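Local coordinates for protein alpha-glucosidase ([Eubacterium] rectale, PDB 6PNR) that acts as a sulfoquinovosidase of glycoside hydrolase family 31, probably cleaving the alpha-glycosidic bond of sulfoquinovosides derived from sulfolipids, at residues A[504-508]-A[539-544]; A[615-619]-A[629-633]; A[622-627]-A[661-667]. Residue numbers count along the deposited sequence, not the author numbering.

Contact 1 lies in the TIM-barrel domain, where two neighbouring helices pack side by side; contact 2 lies in the C-terminal domain, and contact 3 brings the last helix of the chain against the turn that leaves one strand of that domain's sheet. Contacts 2 and 3 share this sheet, since 621-623 and 629-630 are neighbouring strands, and touch where Tyr630 CE2 lies 3.9 Å from His623 CB. Contact 1 stands apart, its centre about 19 Å from that of contact 3. All are partly buried, contact 1 most and contact 2 least. Contact 1 is an apolar seam flanked by charge, contact 2 main-chain pairing; in contact 3 an indole from the turn lies on the helix and an arginine from the helix along the turn.

Contact 1: A[504-508]-A[539-544]; sequences KELFL and DTMERL
Two helices of the family 31 TIM-barrel domain, 504-514 and 538-568, run side by side here in nearly the same direction: the short axes are 10° apart and approach to 11.1 Å. Both segments are regular alpha-helix, and the closest CA atoms are those of Leu508 and Thr540, at 7.4 Å. Asp539, partly exposed, opens the second segment. Its OD2 accepts a hydrogen bond of 2.8 Å from Lys504 NZ, a salt bridge for which the lysine stretches out with all four chi angles t. The same OD2 takes Arg543 NE at 3.0 Å, one turn on, so a single carboxylate joins two cations; Asp537 is a second partner of Lys504. Thr540 fits the space between the helices because it is small and two-sided: OG1 is hydrogen-bonded to Asp537, while CG2 lies 3.8 Å from Leu508 CD2 and 4.0 Å from Phe507 CD1. Arg543 (chi1 m) uses its methylenes as apolar surface, CD lying 3.6 Å from Leu508 CD1, and NH1 is bonded to the carbonyl of Leu641, tying the helix to the C-terminal domain. Leu544, buried and with chi1 t and chi2 p, carries the apolar seam onward beside the charged groups. The ring of Phe507 (chi1 t) meets it edge-on, CZ being 4.0 Å from Leu544 CD2.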
ATOM      1  N   LYS A 504      16.016 -27.710  11.785  1.00 24.93           N
ATOM      2  CA  LYS A 504      17.407 -28.150  11.829  1.00 25.92           C
ATOM      3  C   LYS A 504      18.151 -27.762  10.560  1.00 30.74           C
ATOM      4  O   LYS A 504      19.274 -27.238  10.615  1.00 29.00           O
ATOM      5  CB  LYS A 504      17.465 -29.669  12.029  1.00 23.99           C
ATOM      6  CG  LYS A 504      18.859 -30.287  11.827  1.00 22.16           C
ATOM      7  CD  LYS A 504      18.808 -31.818  12.046  1.00 29.50           C
ATOM      8  CE  LYS A 504      20.131 -32.487  11.698  1.00 29.72           C
ATOM      9  NZ  LYS A 504      20.227 -33.875  12.272  1.00 30.00           N
ATOM     10  N   GLU A 505      17.547 -28.023   9.399  1.00 27.03           N
ATOM     11  CA  GLU A 505      18.239 -27.743   8.146  1.00 29.60           C
ATOM     12  C   GLU A 505      18.570 -26.258   8.029  1.00 26.45           C
ATOM     13  O   GLU A 505      19.660 -25.886   7.573  1.00 28.31           O
ATOM     14  CB  GLU A 505      17.382 -28.200   6.958  1.00 29.43           C
ATOM     15  CG  GLU A 505      18.060 -28.001   5.593  1.00 32.64           C
ATOM     16  CD  GLU A 505      17.083 -28.060   4.427  1.00 36.33           C
ATOM     17  OE1 GLU A 505      15.859 -28.013   4.676  1.00 36.66           O
ATOM     18  OE2 GLU A 505      17.538 -28.129   3.265  1.00 33.34           O
ATOM     19  N   LEU A 506      17.637 -25.400   8.435  1.00 24.88           N
ATOM     20  CA  LEU A 506      17.883 -23.958   8.403  1.00 25.69           C
ATOM     21  C   LEU A 506      19.044 -23.570   9.307  1.00 25.82           C
ATOM     22  O   LEU A 506      19.911 -22.782   8.915  1.00 30.89           O
ATOM     23  CB  LEU A 506      16.629 -23.194   8.817  1.00 22.90           C
ATOM     24  CG  LEU A 506      16.972 -21.698   8.859  1.00 29.72           C
ATOM     25  CD1 LEU A 506      17.158 -21.152   7.434  1.00 24.12           C
ATOM     26  CD2 LEU A 506      15.969 -20.932   9.635  1.00 29.14           C
ATOM     27  N   PHE A 507      19.068 -24.091  10.534  1.00 25.21           N
ATOM     28  CA  PHE A 507      20.172 -23.761  11.421  1.00 24.99           C
ATOM     29  C   PHE A 507      21.498 -24.162  10.797  1.00 26.96           C
ATOM     30  O   PHE A 507      22.469 -23.393  10.841  1.00 29.20           O
ATOM     31  CB  PHE A 507      20.002 -24.432  12.791  1.00 26.18           C
ATOM     32  CG  PHE A 507      21.176 -24.205  13.709  1.00 23.52           C
ATOM     33  CD1 PHE A 507      22.307 -25.017  13.632  1.00 27.25           C
ATOM     34  CD2 PHE A 507      21.172 -23.158  14.614  1.00 27.87           C
ATOM     35  CE1 PHE A 507      23.414 -24.788  14.447  1.00 27.46           C
ATOM     36  CE2 PHE A 507      22.272 -22.924  15.435  1.00 27.63           C
ATOM     37  CZ  PHE A 507      23.393 -23.744  15.349  1.00 26.24           C
ATOM     38  N   LEU A 508      21.558 -25.363  10.209  1.00 21.49           N
ATOM     39  CA  LEU A 508      22.823 -25.858   9.676  1.00 26.50           C
ATOM     40  C   LEU A 508      23.254 -25.087   8.430  1.00 25.27           C
ATOM     41  O   LEU A 508      24.441 -24.776   8.277  1.00 26.57           O
ATOM     42  CB  LEU A 508      22.718 -27.354   9.383  1.00 26.98           C
ATOM     43  CG  LEU A 508      22.662 -28.214  10.650  1.00 28.66           C
ATOM     44  CD1 LEU A 508      22.306 -29.645  10.292  1.00 29.92           C
ATOM     45  CD2 LEU A 508      23.987 -28.143  11.400  1.00 34.45           C
ATOM     46  N   ASP A 539      23.173 -35.063  16.243  1.00 33.28           N
ATOM     47  CA  ASP A 539      23.774 -34.956  14.916  1.00 32.90           C
ATOM     48  C   ASP A 539      24.125 -33.508  14.593  1.00 34.71           C
ATOM     49  O   ASP A 539      25.178 -33.232  13.997  1.00 32.81           O
ATOM     50  CB  ASP A 539      22.831 -35.536  13.856  1.00 33.75           C
ATOM     51  CG  ASP A 539      23.393 -35.432  12.438  1.00 38.60           C
ATOM     52  OD1 ASP A 539      24.409 -36.096  12.151  1.00 36.27           O
ATOM     53  OD2 ASP A 539      22.818 -34.685  11.610  1.00 36.63           O
ATOM     54  N   THR A 540      23.271 -32.572  15.006  1.00 28.87           N
ATOM     55  CA  THR A 540      23.548 -31.155  14.782  1.00 25.71           C
ATOM     56  C   THR A 540      24.768 -30.697  15.566  1.00 28.78           C
ATOM     57  O   THR A 540      25.596 -29.937  15.047  1.00 26.71           O
ATOM     58  CB  THR A 540      22.325 -30.309  15.155  1.00 30.09           C
ATOM     59  OG1 THR A 540      21.196 -30.728  14.378  1.00 31.83           O
ATOM     60  CG2 THR A 540      22.582 -28.834  14.860  1.00 26.89           C
ATOM     61  N   MET A 541      24.910 -31.150  16.815  1.00 25.61           N
ATOM     62  CA  MET A 541      26.070 -30.740  17.595  1.00 26.92           C
ATOM     63  C   MET A 541      27.361 -31.307  17.009  1.00 32.54           C
ATOM     64  O   MET A 541      28.402 -30.635  17.011  1.00 29.87           O
ATOM     65  CB  MET A 541      25.895 -31.149  19.057  1.00 26.13           C
ATOM     66  CG  MET A 541      24.881 -30.280  19.757  1.00 32.69           C
ATOM     67  SD  MET A 541      24.740 -30.560  21.516  1.00 34.12           S
ATOM     68  CE  MET A 541      23.673 -31.986  21.504  1.00 31.22           C
ATOM     69  N   GLU A 542      27.310 -32.528  16.478  1.00 32.05           N
ATOM     70  CA  GLU A 542      28.486 -33.087  15.822  1.00 33.96           C
ATOM     71  C   GLU A 542      28.829 -32.310  14.557  1.00 28.69           C
ATOM     72  O   GLU A 542      30.007 -32.028  14.293  1.00 29.65           O
ATOM     73  CB  GLU A 542      28.252 -34.565  15.505  1.00 35.10           C
ATOM     74  CG  GLU A 542      28.056 -35.427  16.750  1.00 41.93           C
ATOM     75  CD  GLU A 542      27.381 -36.766  16.441  1.00 53.29           C
ATOM     76  OE1 GLU A 542      27.404 -37.182  15.258  1.00 53.11           O
ATOM     77  OE2 GLU A 542      26.820 -37.390  17.379  1.00 50.66           O
ATOM     78  N   ARG A 543      27.809 -31.945  13.772  1.00 28.86           N
ATOM     79  CA  ARG A 543      28.028 -31.136  12.576  1.00 28.07           C
ATOM     80  C   ARG A 543      28.555 -29.750  12.927  1.00 28.64           C
ATOM     81  O   ARG A 543      29.457 -29.234  12.262  1.00 31.83           O
ATOM     82  CB  ARG A 543      26.723 -31.014  11.785  1.00 27.48           C
ATOM     83  CG  ARG A 543      26.329 -32.265  11.015  1.00 29.64           C
ATOM     84  CD  ARG A 543      24.913 -32.099  10.472  1.00 32.92           C
ATOM     85  NE  ARG A 543      24.496 -33.217   9.635  1.00 36.42           N
ATOM     86  CZ  ARG A 543      24.777 -33.307   8.341  1.00 40.81           C
ATOM     87  NH1 ARG A 543      25.479 -32.346   7.748  1.00 39.85           N
ATOM     88  NH2 ARG A 543      24.354 -34.351   7.641  1.00 45.40           N
ATOM     89  N   LEU A 544      27.968 -29.112  13.943  1.00 29.85           N
ATOM     90  CA  LEU A 544      28.388 -27.771  14.320  1.00 26.10           C
ATOM     91  C   LEU A 544      29.842 -27.768  14.795  1.00 27.13           C
ATOM     92  O   LEU A 544      30.596 -26.826  14.515  1.00 25.79           O
ATOM     93  CB  LEU A 544      27.445 -27.228  15.399  1.00 24.53           C
ATOM     94  CG  LEU A 544      27.668 -25.799  15.882  1.00 30.18           C
ATOM     95  CD1 LEU A 544      27.593 -24.847  14.701  1.00 22.98           C
ATOM     96  CD2 LEU A 544      26.610 -25.457  16.919  1.00 27.70           C
TER

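Contact 2: A[615-619]-A[629-633]; sequences YLPQD and EYHGG
Leu616 and Gly633 form an antiparallel hydrogen-bonded pair, CA to CA 5.1 Å: Leu616 N donates to Gly633 O (2.9 Å) and Gly633 N to Leu616 O (2.7 Å), both nearly straight. Beyond it Pro617 has no N-H to offer, and its carbonyl goes to the indole of Trp621. The pairing loosens to one weak bond, Asp619 N to His631 O at 3.4 Å. Asp619 O, for its part, lies 3.1 Å from His631 CA, a CA-H...O contact, while its carboxylate bonds Tyr580. Tyr615 N is bonded to Glu592, Tyr615 OH to Asp583 and His631 ND1 to Glu620. Gly632 (phi/psi 126/151) and Gly633 (107/-174) adopt angles that would jam a CB against the preceding carbonyl. Buried Leu616 (chi1 m) sets CD1 3.7 Å from Tyr630 CB. Because Tyr630 also pairs by backbone with Trp621, the whole is a long antiparallel hairpin, interrupted and bent around Pro617 and Gly632, that passes from the ribbon 611-616/633-638 into the larger sheet of the family 31 C-terminal domain.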
ATOM      1  N   TYR A 615      28.178 -18.598 -10.002  1.00 35.94           N
ATOM      2  CA  TYR A 615      28.906 -17.839 -11.006  1.00 35.26           C
ATOM      3  C   TYR A 615      30.272 -17.463 -10.446  1.00 38.48           C
ATOM      4  O   TYR A 615      30.359 -16.766  -9.430  1.00 36.64           O
ATOM      5  CB  TYR A 615      28.161 -16.580 -11.445  1.00 31.21           C
ATOM      6  CG  TYR A 615      29.039 -15.745 -12.356  1.00 40.69           C
ATOM      7  CD1 TYR A 615      29.135 -16.040 -13.711  1.00 43.83           C
ATOM      8  CD2 TYR A 615      29.808 -14.696 -11.858  1.00 39.18           C
ATOM      9  CE1 TYR A 615      29.953 -15.303 -14.552  1.00 42.06           C
ATOM     10  CE2 TYR A 615      30.636 -13.951 -12.694  1.00 41.79           C
ATOM     11  CZ  TYR A 615      30.698 -14.262 -14.042  1.00 48.08           C
ATOM     12  OH  TYR A 615      31.508 -13.541 -14.890  1.00 45.82           O
ATOM     13  N   LEU A 616      31.339 -17.905 -11.121  1.00 36.80           N
ATOM     14  CA  LEU A 616      32.694 -17.509 -10.758  1.00 37.03           C
ATOM     15  C   LEU A 616      33.232 -16.493 -11.755  1.00 41.49           C
ATOM     16  O   LEU A 616      33.127 -16.712 -12.969  1.00 36.82           O
ATOM     17  CB  LEU A 616      33.631 -18.722 -10.712  1.00 38.21           C
ATOM     18  CG  LEU A 616      33.407 -19.776  -9.638  1.00 39.27           C
ATOM     19  CD1 LEU A 616      34.409 -20.902  -9.817  1.00 38.99           C
ATOM     20  CD2 LEU A 616      33.531 -19.155  -8.258  1.00 35.46           C
ATOM     21  N   PRO A 617      33.794 -15.379 -11.296  1.00 40.41           N
ATOM     22  CA  PRO A 617      34.530 -14.494 -12.207  1.00 38.21           C
ATOM     23  C   PRO A 617      35.746 -15.207 -12.782  1.00 36.50           C
ATOM     24  O   PRO A 617      36.212 -16.213 -12.247  1.00 39.76           O
ATOM     25  CB  PRO A 617      34.951 -13.321 -11.310  1.00 38.12           C
ATOM     26  CG  PRO A 617      34.026 -13.394 -10.111  1.00 39.60           C
ATOM     27  CD  PRO A 617      33.726 -14.845  -9.924  1.00 37.91           C
ATOM     28  N   GLN A 618      36.265 -14.659 -13.887  1.00 40.47           N
ATOM     29  CA  GLN A 618      37.438 -15.216 -14.562  1.00 42.26           C
ATOM     30  C   GLN A 618      38.675 -15.170 -13.676  1.00 38.49           C
ATOM     31  O   GLN A 618      39.219 -14.091 -13.418  1.00 38.35           O
ATOM     32  CB  GLN A 618      37.725 -14.465 -15.870  1.00 44.69           C
ATOM     33  CG  GLN A 618      36.661 -14.629 -16.940  1.00 56.68           C
ATOM     34  CD  GLN A 618      36.605 -16.041 -17.504  1.00 62.72           C
ATOM     35  OE1 GLN A 618      37.640 -16.642 -17.818  1.00 64.22           O
ATOM     36  NE2 GLN A 618      35.393 -16.580 -17.630  1.00 59.50           N
ATOM     37  N   ASP A 619      39.136 -16.332 -13.231  1.00 35.25           N
ATOM     38  CA  ASP A 619      40.286 -16.440 -12.339  1.00 36.89           C
ATOM     39  C   ASP A 619      40.556 -17.924 -12.158  1.00 38.86           C
ATOM     40  O   ASP A 619      39.788 -18.768 -12.629  1.00 42.14           O
ATOM     41  CB  ASP A 619      40.028 -15.745 -10.999  1.00 39.73           C
ATOM     42  CG  ASP A 619      41.292 -15.215 -10.362  1.00 42.80           C
ATOM     43  OD1 ASP A 619      42.364 -15.810 -10.589  1.00 40.77           O
ATOM     44  OD2 ASP A 619      41.210 -14.201  -9.639  1.00 41.76           O
ATOM     45  N   GLU A 629      39.355 -27.652  -9.916  1.00 47.99           N
ATOM     46  CA  GLU A 629      39.727 -26.340 -10.420  1.00 43.73           C
ATOM     47  C   GLU A 629      38.687 -25.815 -11.401  1.00 47.10           C
ATOM     48  O   GLU A 629      38.118 -26.573 -12.191  1.00 51.21           O
ATOM     49  CB  GLU A 629      41.096 -26.387 -11.100  1.00 46.67           C
ATOM     50  CG  GLU A 629      42.180 -26.971 -10.223  1.00 47.31           C
ATOM     51  CD  GLU A 629      43.563 -26.685 -10.754  1.00 59.74           C
ATOM     52  OE1 GLU A 629      43.676 -26.128 -11.869  1.00 64.50           O
ATOM     53  OE2 GLU A 629      44.538 -27.009 -10.045  1.00 67.37           O
ATOM     54  N   TYR A 630      38.449 -24.512 -11.346  1.00 39.33           N
ATOM     55  CA  TYR A 630      37.527 -23.846 -12.250  1.00 46.56           C
ATOM     56  C   TYR A 630      38.156 -22.536 -12.684  1.00 46.96           C
ATOM     57  O   TYR A 630      38.910 -21.919 -11.930  1.00 45.16           O
ATOM     58  CB  TYR A 630      36.167 -23.576 -11.594  1.00 46.35           C
ATOM     59  CG  TYR A 630      35.446 -24.815 -11.125  1.00 43.42           C
ATOM     60  CD1 TYR A 630      34.576 -25.485 -11.966  1.00 42.03           C
ATOM     61  CD2 TYR A 630      35.627 -25.307  -9.839  1.00 45.44           C
ATOM     62  CE1 TYR A 630      33.900 -26.609 -11.547  1.00 47.51           C
ATOM     63  CE2 TYR A 630      34.960 -26.439  -9.408  1.00 45.87           C
ATOM     64  CZ  TYR A 630      34.092 -27.082 -10.271  1.00 47.23           C
ATOM     65  OH  TYR A 630      33.410 -28.202  -9.872  1.00 47.19           O
ATOM     66  N   HIS A 631      37.833 -22.103 -13.897  1.00 49.02           N
ATOM     67  CA  HIS A 631      38.497 -20.952 -14.478  1.00 50.88           C
ATOM     68  C   HIS A 631      37.566 -19.780 -14.749  1.00 45.51           C
ATOM     69  O   HIS A 631      38.008 -18.782 -15.326  1.00 49.99           O
ATOM     70  CB  HIS A 631      39.219 -21.370 -15.768  1.00 57.57           C
ATOM     71  CG  HIS A 631      40.050 -22.608 -15.608  1.00 66.65           C
ATOM     72  ND1 HIS A 631      41.354 -22.580 -15.162  1.00 65.64           N
ATOM     73  CD2 HIS A 631      39.752 -23.915 -15.814  1.00 69.15           C
ATOM     74  CE1 HIS A 631      41.826 -23.814 -15.106  1.00 70.04           C
ATOM     75  NE2 HIS A 631      40.874 -24.643 -15.497  1.00 69.58           N
ATOM     76  N   GLY A 632      36.304 -19.857 -14.340  1.00 43.95           N
ATOM     77  CA  GLY A 632      35.368 -18.765 -14.548  1.00 45.05           C
ATOM     78  C   GLY A 632      34.114 -19.220 -15.266  1.00 44.72           C
ATOM     79  O   GLY A 632      34.128 -20.169 -16.050  1.00 47.11           O
ATOM     80  N   GLY A 633      33.010 -18.526 -14.992  1.00 38.78           N
ATOM     81  CA  GLY A 633      31.728 -18.782 -15.626  1.00 40.18           C
ATOM     82  C   GLY A 633      30.745 -19.450 -14.677  1.00 41.32           C
ATOM     83  O   GLY A 633      31.000 -19.624 -13.482  1.00 40.32           O
TER

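Contact 3: A[622-627]-A[661-667]; sequences VHLWTG and IREKYGV
The C-terminal helix 655-665 closes against the turn that follows strand 621-623 in the antiparallel sheet of the C-terminal domain. That turn takes a helical course through Leu624 and Trp625 and is closed by Gly627 N donating to His623 O (2.8 Å) and by a 2.7 Å hydrogen bond between His623 ND1 and Thr626 OG1. Trp625 (chi1 m), the residue most covered, lays its broad ring beside the helix: CZ3 is 3.8 Å from Ile661 CG2 and 4.3 Å from Tyr665 CB. The indole NE1 is bonded to Thr644 O, and the ring also meets Arg546 of helix 538-568 in a cation-pi contact. Arg662 comes next, a long side chain that can follow the turn. Its CB lies 3.2 Å from Leu624 O and its CG 3.4 Å from Trp625 O; chi3 in p then bends it so that the guanidinium covers Gly627 CA with one face, and NH1 makes weak hydrogen bonds to Leu624 O (3.3 Å) and the hydroxyl of Tyr648. At Gly627 (phi/psi 83/-3) a CB would jam against the preceding carbonyl and crowd Arg662 NE. Leu624 adds apolar cover, CD2 to Ile661 CG2 at 4.2 Å. Past the helix, a side chain on Gly666 would strike the carbonyl of Trp625; glycine lets the chain come close enough for Val667 N to bond Trp625 O at 2.9 Å.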
ATOM      1  N   VAL A 622      39.706 -22.857  -6.948  1.00 37.79           N
ATOM      2  CA  VAL A 622      39.718 -24.214  -6.415  1.00 31.74           C
ATOM      3  C   VAL A 622      38.511 -24.366  -5.496  1.00 36.77           C
ATOM      4  O   VAL A 622      38.379 -23.617  -4.524  1.00 37.92           O
ATOM      5  CB  VAL A 622      41.010 -24.528  -5.642  1.00 34.37           C
ATOM      6  CG1 VAL A 622      40.987 -25.983  -5.164  1.00 40.92           C
ATOM      7  CG2 VAL A 622      42.255 -24.245  -6.504  1.00 42.15           C
ATOM      8  N   HIS A 623      37.637 -25.324  -5.802  1.00 36.47           N
ATOM      9  CA  HIS A 623      36.526 -25.646  -4.910  1.00 38.39           C
ATOM     10  C   HIS A 623      37.061 -26.202  -3.595  1.00 38.61           C
ATOM     11  O   HIS A 623      37.865 -27.141  -3.588  1.00 37.88           O
ATOM     12  CB  HIS A 623      35.586 -26.649  -5.574  1.00 38.59           C
ATOM     13  CG  HIS A 623      34.374 -26.972  -4.762  1.00 40.00           C
ATOM     14  ND1 HIS A 623      34.123 -28.233  -4.269  1.00 42.03           N
ATOM     15  CD2 HIS A 623      33.334 -26.199  -4.362  1.00 41.17           C
ATOM     16  CE1 HIS A 623      32.984 -28.225  -3.599  1.00 45.90           C
ATOM     17  NE2 HIS A 623      32.485 -27.002  -3.639  1.00 38.54           N
ATOM     18  N   LEU A 624      36.611 -25.624  -2.477  1.00 38.11           N
ATOM     19  CA  LEU A 624      37.278 -25.863  -1.196  1.00 37.33           C
ATOM     20  C   LEU A 624      37.207 -27.326  -0.773  1.00 35.19           C
ATOM     21  O   LEU A 624      38.190 -27.879  -0.264  1.00 39.49           O
ATOM     22  CB  LEU A 624      36.670 -24.970  -0.110  1.00 38.38           C
ATOM     23  CG  LEU A 624      37.168 -25.216   1.319  1.00 34.12           C
ATOM     24  CD1 LEU A 624      38.672 -24.925   1.438  1.00 34.84           C
ATOM     25  CD2 LEU A 624      36.378 -24.369   2.309  1.00 35.02           C
ATOM     26  N   TRP A 625      36.050 -27.963  -0.942  1.00 34.87           N
ATOM     27  CA  TRP A 625      35.854 -29.297  -0.385  1.00 38.43           C
ATOM     28  C   TRP A 625      36.385 -30.408  -1.285  1.00 41.86           C
ATOM     29  O   TRP A 625      36.739 -31.484  -0.781  1.00 41.08           O
ATOM     30  CB  TRP A 625      34.362 -29.532  -0.085  1.00 36.51           C
ATOM     31  CG  TRP A 625      33.722 -28.380   0.671  1.00 34.80           C
ATOM     32  CD1 TRP A 625      32.766 -27.519   0.202  1.00 33.32           C
ATOM     33  CD2 TRP A 625      34.015 -27.957   2.014  1.00 31.36           C
ATOM     34  NE1 TRP A 625      32.442 -26.597   1.171  1.00 32.09           N
ATOM     35  CE2 TRP A 625      33.193 -26.843   2.292  1.00 33.32           C
ATOM     36  CE3 TRP A 625      34.888 -28.414   3.009  1.00 33.63           C
ATOM     37  CZ2 TRP A 625      33.222 -26.176   3.531  1.00 29.09           C
ATOM     38  CZ3 TRP A 625      34.917 -27.754   4.232  1.00 33.78           C
ATOM     39  CH2 TRP A 625      34.089 -26.644   4.480  1.00 30.44           C
ATOM     40  N   THR A 626      36.456 -30.182  -2.599  1.00 41.82           N
ATOM     41  CA  THR A 626      36.891 -31.224  -3.522  1.00 40.78           C
ATOM     42  C   THR A 626      38.267 -30.998  -4.124  1.00 47.85           C
ATOM     43  O   THR A 626      38.900 -31.972  -4.536  1.00 41.21           O
ATOM     44  CB  THR A 626      35.884 -31.387  -4.670  1.00 47.51           C
ATOM     45  OG1 THR A 626      35.730 -30.139  -5.364  1.00 43.26           O
ATOM     46  CG2 THR A 626      34.536 -31.851  -4.131  1.00 40.44           C
ATOM     47  N   GLY A 627      38.751 -29.758  -4.175  1.00 43.14           N
ATOM     48  CA  GLY A 627      39.990 -29.460  -4.857  1.00 45.75           C
ATOM     49  C   GLY A 627      39.863 -29.273  -6.353  1.00 46.48           C
ATOM     50  O   GLY A 627      40.864 -28.953  -7.005  1.00 52.14           O
ATOM     51  N   ILE A 661      42.030 -27.655   5.411  1.00 34.81           N
ATOM     52  CA  ILE A 661      40.584 -27.774   5.618  1.00 36.10           C
ATOM     53  C   ILE A 661      40.007 -28.872   4.730  1.00 32.70           C
ATOM     54  O   ILE A 661      39.221 -29.709   5.186  1.00 38.72           O
ATOM     55  CB  ILE A 661      39.892 -26.420   5.369  1.00 36.14           C
ATOM     56  CG1 ILE A 661      40.355 -25.387   6.410  1.00 32.09           C
ATOM     57  CG2 ILE A 661      38.361 -26.585   5.342  1.00 34.61           C
ATOM     58  CD1 ILE A 661      39.943 -23.968   6.073  1.00 33.82           C
ATOM     59  N   ARG A 662      40.385 -28.885   3.448  1.00 32.81           N
ATOM     60  CA  ARG A 662      39.907 -29.945   2.565  1.00 39.76           C
ATOM     61  C   ARG A 662      40.350 -31.310   3.060  1.00 39.22           C
ATOM     62  O   ARG A 662      39.559 -32.261   3.079  1.00 42.72           O
ATOM     63  CB  ARG A 662      40.386 -29.746   1.128  1.00 39.46           C
ATOM     64  CG  ARG A 662      39.937 -30.917   0.229  1.00 41.81           C
ATOM     65  CD  ARG A 662      40.161 -30.688  -1.256  1.00 46.77           C
ATOM     66  NE  ARG A 662      41.551 -30.374  -1.583  1.00 52.85           N
ATOM     67  CZ  ARG A 662      42.000 -29.138  -1.799  1.00 59.99           C
ATOM     68  NH1 ARG A 662      41.163 -28.108  -1.714  1.00 49.85           N
ATOM     69  NH2 ARG A 662      43.280 -28.928  -2.096  1.00 52.35           N
ATOM     70  N   GLU A 663      41.607 -31.424   3.480  1.00 37.67           N
ATOM     71  CA  GLU A 663      42.090 -32.709   3.971  1.00 44.84           C
ATOM     72  C   GLU A 663      41.284 -33.174   5.172  1.00 40.45           C
ATOM     73  O   GLU A 663      40.899 -34.346   5.254  1.00 42.97           O
ATOM     74  CB  GLU A 663      43.569 -32.610   4.333  1.00 46.23           C
ATOM     75  CG  GLU A 663      44.212 -33.952   4.631  1.00 54.02           C
ATOM     76  CD  GLU A 663      45.390 -34.228   3.722  1.00 62.48           C
ATOM     77  OE1 GLU A 663      46.272 -33.346   3.611  1.00 64.17           O
ATOM     78  OE2 GLU A 663      45.421 -35.313   3.103  1.00 62.87           O
ATOM     79  N   LYS A 664      41.007 -32.267   6.109  1.00 40.54           N
ATOM     80  CA  LYS A 664      40.349 -32.663   7.348  1.00 36.96           C
ATOM     81  C   LYS A 664      38.846 -32.854   7.171  1.00 35.10           C
ATOM     82  O   LYS A 664      38.261 -33.773   7.755  1.00 35.87           O
ATOM     83  CB  LYS A 664      40.619 -31.628   8.441  1.00 36.90           C
ATOM     84  CG  LYS A 664      40.286 -32.144   9.832  1.00 37.59           C
ATOM     85  CD  LYS A 664      40.677 -31.169  10.925  1.00 39.61           C
ATOM     86  CE  LYS A 664      40.404 -31.776  12.297  1.00 44.53           C
ATOM     87  NZ  LYS A 664      40.542 -30.766  13.385  1.00 46.07           N
ATOM     88  N   TYR A 665      38.201 -32.012   6.364  1.00 37.87           N
ATOM     89  CA  TYR A 665      36.747 -31.927   6.366  1.00 38.88           C
ATOM     90  C   TYR A 665      36.142 -31.953   4.969  1.00 41.19           C
ATOM     91  O   TYR A 665      34.926 -31.766   4.830  1.00 37.32           O
ATOM     92  CB  TYR A 665      36.313 -30.658   7.101  1.00 35.58           C
ATOM     93  CG  TYR A 665      36.494 -30.699   8.608  1.00 34.65           C
ATOM     94  CD1 TYR A 665      35.974 -31.749   9.367  1.00 33.87           C
ATOM     95  CD2 TYR A 665      37.156 -29.673   9.275  1.00 35.14           C
ATOM     96  CE1 TYR A 665      36.115 -31.771  10.749  1.00 33.60           C
ATOM     97  CE2 TYR A 665      37.308 -29.694  10.656  1.00 34.88           C
ATOM     98  CZ  TYR A 665      36.781 -30.745  11.384  1.00 33.63           C
ATOM     99  OH  TYR A 665      36.927 -30.765  12.744  1.00 31.43           O
ATOM    100  N   GLY A 666      36.944 -32.192   3.934  1.00 41.36           N
ATOM    101  CA  GLY A 666      36.459 -32.159   2.572  1.00 38.27           C
ATOM    102  C   GLY A 666      35.790 -33.454   2.148  1.00 42.70           C
ATOM    103  O   GLY A 666      35.534 -34.359   2.942  1.00 44.32           O
ATOM    104  N   VAL A 667      35.486 -33.524   0.857  1.00 45.65           N
ATOM    105  CA  VAL A 667      34.846 -34.701   0.283  1.00 48.51           C
ATOM    106  C   VAL A 667      35.914 -35.663  -0.232  1.00 48.10           C
ATOM    107  O   VAL A 667      36.079 -36.765   0.296  1.00 62.98           O
ATOM    108  CB  VAL A 667      33.864 -34.308  -0.841  1.00 46.74           C
ATOM    109  CG1 VAL A 667      33.191 -35.540  -1.430  1.00 54.75           C
ATOM    110  CG2 VAL A 667      32.821 -33.324  -0.324  1.00 46.65           C
TER